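Putative tagatose-6-phosphate ketose/aldose isomerase (Escherichia coli, PDB 3C3J) belongs to the SIS-domain proteins and is built of two such domains, each a parallel sheet between helices. Local coordinates at residues R240-K245 / C341-A346. Sequence-based numbering, arbitrary orientation.
Sequences RESALK and CFLMYA
Leu343 reaches over from 341-346 and brings its CD2 methyl against both Glu241 and Ser242, 3.7 Å from Glu241 CG and 3.8 Å from Ser242 OG. CG of Leu343 stands anti to the carbonyl carbon, and a chi2 of 174° sends CD1 out along the chain and leaves CD2 turned off it, onto 240-245. The leucine crosses the Glu241 chain at about a right angle, and CD2 rests on the aliphatic CG. Glu241 itself leaves its backbone with CG anti to N (chi1 173°), then bends at chi2, which turns the acid toward Lys245 one helical turn on. There Lys245 NZ forms a salt bridge to Glu241 OE2 at 2.6 Å, on the syn side and somewhat out of the carboxylate plane, while Glu241 OE1 is hydrogen-bonded to Thr63. With both oxygens engaged, the buried carboxylate is fixed in rotation. Beside this, Ala346 points toward 240-245 at Ser242, and the CA atoms of Ser242 and Ala346 lie only 5.2 Å apart; small side chains permit that closeness. Ser242 OG is hydrogen-bonded back to Ala238 O in its own helix. Over these segments the axes of 240-245 and 341-346 run nearly parallel, 13° apart and 9.6 Å at closest approach. Around this buried seam, helix 63-79 of the other SIS domain packs against Glu241 through Phe66, strand 255-259 touches Ala243, and helix 198-210 lies against Met344 of helix 335-356.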
ATOM      1  N   ARG A 240      -7.969   3.325  -3.679  1.00 12.28           N
ATOM      2  CA  ARG A 240      -6.742   4.078  -3.933  1.00 13.42           C
ATOM      3  C   ARG A 240      -6.796   4.833  -5.248  1.00 12.63           C
ATOM      4  O   ARG A 240      -6.445   6.033  -5.300  1.00 12.91           O
ATOM      5  CB  ARG A 240      -5.546   3.135  -3.913  1.00 12.80           C
ATOM      6  CG  ARG A 240      -4.209   3.841  -3.887  1.00 14.64           C
ATOM      7  CD  ARG A 240      -3.111   2.756  -3.679  1.00 17.42           C
ATOM      8  NE  ARG A 240      -1.802   3.334  -3.458  1.00 21.29           N
ATOM      9  CZ  ARG A 240      -0.709   2.597  -3.238  1.00 23.99           C
ATOM     10  NH1 ARG A 240      -0.763   1.264  -3.245  1.00 28.50           N
ATOM     11  NH2 ARG A 240       0.446   3.188  -3.053  1.00 28.13           N
ATOM     12  N   GLU A 241      -7.252   4.164  -6.300  1.00 12.87           N
ATOM     13  CA  GLU A 241      -7.472   4.827  -7.596  1.00 13.36           C
ATOM     14  C   GLU A 241      -8.502   5.965  -7.502  1.00 13.56           C
ATOM     15  O   GLU A 241      -8.327   7.034  -8.114  1.00 13.32           O
ATOM     16  CB  GLU A 241      -7.938   3.779  -8.616  1.00 14.14           C
ATOM     17  CG  GLU A 241      -8.388   4.291  -9.994  1.00 14.10           C
ATOM     18  CD  GLU A 241      -7.445   5.305 -10.650  1.00 18.61           C
ATOM     19  OE1 GLU A 241      -6.257   5.429 -10.238  1.00 23.22           O
ATOM     20  OE2 GLU A 241      -7.907   5.960 -11.615  1.00 20.58           O
ATOM     21  N   SER A 242      -9.594   5.702  -6.781  1.00 12.52           N
ATOM     22  CA  SER A 242     -10.643   6.679  -6.551  1.00 13.08           C
ATOM     23  C   SER A 242     -10.100   7.909  -5.843  1.00 12.88           C
ATOM     24  O   SER A 242     -10.394   9.038  -6.237  1.00 13.83           O
ATOM     25  CB  SER A 242     -11.783   6.055  -5.755  1.00 12.73           C
ATOM     26  OG  SER A 242     -12.399   5.012  -6.475  1.00 13.57           O
ATOM     27  N   ALA A 243      -9.294   7.692  -4.812  1.00 13.02           N
ATOM     28  CA  ALA A 243      -8.687   8.800  -4.079  1.00 13.77           C
ATOM     29  C   ALA A 243      -7.754   9.587  -5.008  1.00 14.13           C
ATOM     30  O   ALA A 243      -7.799  10.801  -5.024  1.00 12.82           O
ATOM     31  CB  ALA A 243      -7.964   8.290  -2.831  1.00 13.45           C
ATOM     32  N   LEU A 244      -6.917   8.895  -5.790  1.00 14.54           N
ATOM     33  CA  LEU A 244      -5.967   9.596  -6.646  1.00 15.26           C
ATOM     34  C   LEU A 244      -6.690  10.455  -7.708  1.00 15.09           C
ATOM     35  O   LEU A 244      -6.252  11.572  -8.017  1.00 15.31           O
ATOM     36  CB  LEU A 244      -5.018   8.613  -7.324  1.00 15.21           C
ATOM     37  CG  LEU A 244      -3.927   9.295  -8.154  1.00 15.87           C
ATOM     38  CD1 LEU A 244      -3.128  10.300  -7.299  1.00 16.45           C
ATOM     39  CD2 LEU A 244      -3.042   8.233  -8.807  1.00 16.48           C
ATOM     40  N   LYS A 245      -7.787   9.948  -8.264  1.00 15.60           N
ATOM     41  CA  LYS A 245      -8.560  10.718  -9.241  1.00 16.59           C
ATOM     42  C   LYS A 245      -9.023  12.068  -8.684  1.00 16.80           C
ATOM     43  O   LYS A 245      -8.875  13.088  -9.352  1.00 15.10           O
ATOM     44  CB  LYS A 245      -9.778   9.938  -9.748  1.00 17.18           C
ATOM     45  CG  LYS A 245      -9.475   8.951 -10.829  1.00 19.87           C
ATOM     46  CD  LYS A 245      -9.104   9.676 -12.084  1.00 21.86           C
ATOM     47  CE  LYS A 245      -8.355   8.788 -13.015  1.00 23.67           C
ATOM     48  NZ  LYS A 245      -7.032   8.274 -12.522  1.00 20.79           N
ATOM     49  N   CYS A 341     -17.735  -1.199 -11.410  1.00 14.84           N
ATOM     50  CA  CYS A 341     -18.914  -0.432 -10.979  1.00 15.75           C
ATOM     51  C   CYS A 341     -18.546   0.714 -10.038  1.00 15.43           C
ATOM     52  O   CYS A 341     -18.969   1.838 -10.256  1.00 15.24           O
ATOM     53  CB  CYS A 341     -19.904  -1.338 -10.270  1.00 15.84           C
ATOM     54  SG  CYS A 341     -20.390  -2.843 -11.206  1.00 22.58           S
ATOM     55  N   PHE A 342     -17.749   0.434  -9.006  1.00 15.02           N
ATOM     56  CA  PHE A 342     -17.359   1.481  -8.051  1.00 14.49           C
ATOM     57  C   PHE A 342     -16.581   2.595  -8.741  1.00 14.06           C
ATOM     58  O   PHE A 342     -16.814   3.775  -8.473  1.00 13.54           O
ATOM     59  CB  PHE A 342     -16.534   0.907  -6.906  1.00 14.77           C
ATOM     60  CG  PHE A 342     -17.287  -0.080  -6.040  1.00 13.48           C
ATOM     61  CD1 PHE A 342     -18.484   0.277  -5.431  1.00 14.35           C
ATOM     62  CD2 PHE A 342     -16.788  -1.352  -5.828  1.00 13.26           C
ATOM     63  CE1 PHE A 342     -19.178  -0.636  -4.629  1.00 14.10           C
ATOM     64  CE2 PHE A 342     -17.462  -2.269  -5.026  1.00 15.40           C
ATOM     65  CZ  PHE A 342     -18.669  -1.906  -4.423  1.00 14.69           C
ATOM     66  N   LEU A 343     -15.672   2.221  -9.635  1.00 13.58           N
ATOM     67  CA  LEU A 343     -14.881   3.184 -10.368  1.00 13.72           C
ATOM     68  C   LEU A 343     -15.724   4.163 -11.204  1.00 13.68           C
ATOM     69  O   LEU A 343     -15.352   5.319 -11.330  1.00 13.22           O
ATOM     70  CB  LEU A 343     -13.816   2.475 -11.236  1.00 13.27           C
ATOM     71  CG  LEU A 343     -12.621   1.972 -10.414  1.00 13.41           C
ATOM     72  CD1 LEU A 343     -11.681   1.159 -11.298  1.00 13.62           C
ATOM     73  CD2 LEU A 343     -11.852   3.094  -9.655  1.00 12.35           C
HETATM   74  N   MSE A 344     -16.845   3.700 -11.750  1.00 13.52           N
HETATM   75  CA  MSE A 344     -17.759   4.587 -12.495  1.00 14.49           C
HETATM   76  C   MSE A 344     -18.169   5.782 -11.635  1.00 14.08           C
HETATM   77  O   MSE A 344     -18.135   6.926 -12.118  1.00 14.68           O
HETATM   78  CB  MSE A 344     -19.019   3.837 -12.975  1.00 14.61           C
HETATM   79  CG  MSE A 344     -18.758   2.651 -13.898  1.00 16.69           C
HETATM   80 SE   MSE A 344     -17.753   3.127 -15.568  1.00 26.19          SE
HETATM   81  CE  MSE A 344     -15.895   2.669 -14.957  1.00 16.91           C
ATOM     82  N   TYR A 345     -18.523   5.529 -10.375  1.00 14.26           N
ATOM     83  CA  TYR A 345     -18.902   6.603  -9.452  1.00 13.87           C
ATOM     84  C   TYR A 345     -17.701   7.486  -9.110  1.00 13.03           C
ATOM     85  O   TYR A 345     -17.819   8.702  -9.172  1.00 12.48           O
ATOM     86  CB  TYR A 345     -19.572   6.070  -8.179  1.00 14.93           C
ATOM     87  CG  TYR A 345     -20.861   5.326  -8.437  1.00 14.67           C
ATOM     88  CD1 TYR A 345     -22.058   6.008  -8.626  1.00 15.31           C
ATOM     89  CD2 TYR A 345     -20.881   3.931  -8.477  1.00 15.19           C
ATOM     90  CE1 TYR A 345     -23.239   5.316  -8.885  1.00 15.91           C
ATOM     91  CE2 TYR A 345     -22.040   3.237  -8.728  1.00 15.73           C
ATOM     92  CZ  TYR A 345     -23.220   3.933  -8.923  1.00 16.04           C
ATOM     93  OH  TYR A 345     -24.372   3.233  -9.163  1.00 17.76           O
ATOM     94  N   ALA A 346     -16.555   6.876  -8.767  1.00 12.72           N
ATOM     95  CA  ALA A 346     -15.360   7.620  -8.400  1.00 13.25           C
ATOM     96  C   ALA A 346     -14.834   8.531  -9.529  1.00 13.14           C
ATOM     97  O   ALA A 346     -14.422   9.687  -9.287  1.00 13.07           O
ATOM     98  CB  ALA A 346     -14.257   6.644  -7.945  1.00 12.48           C
TER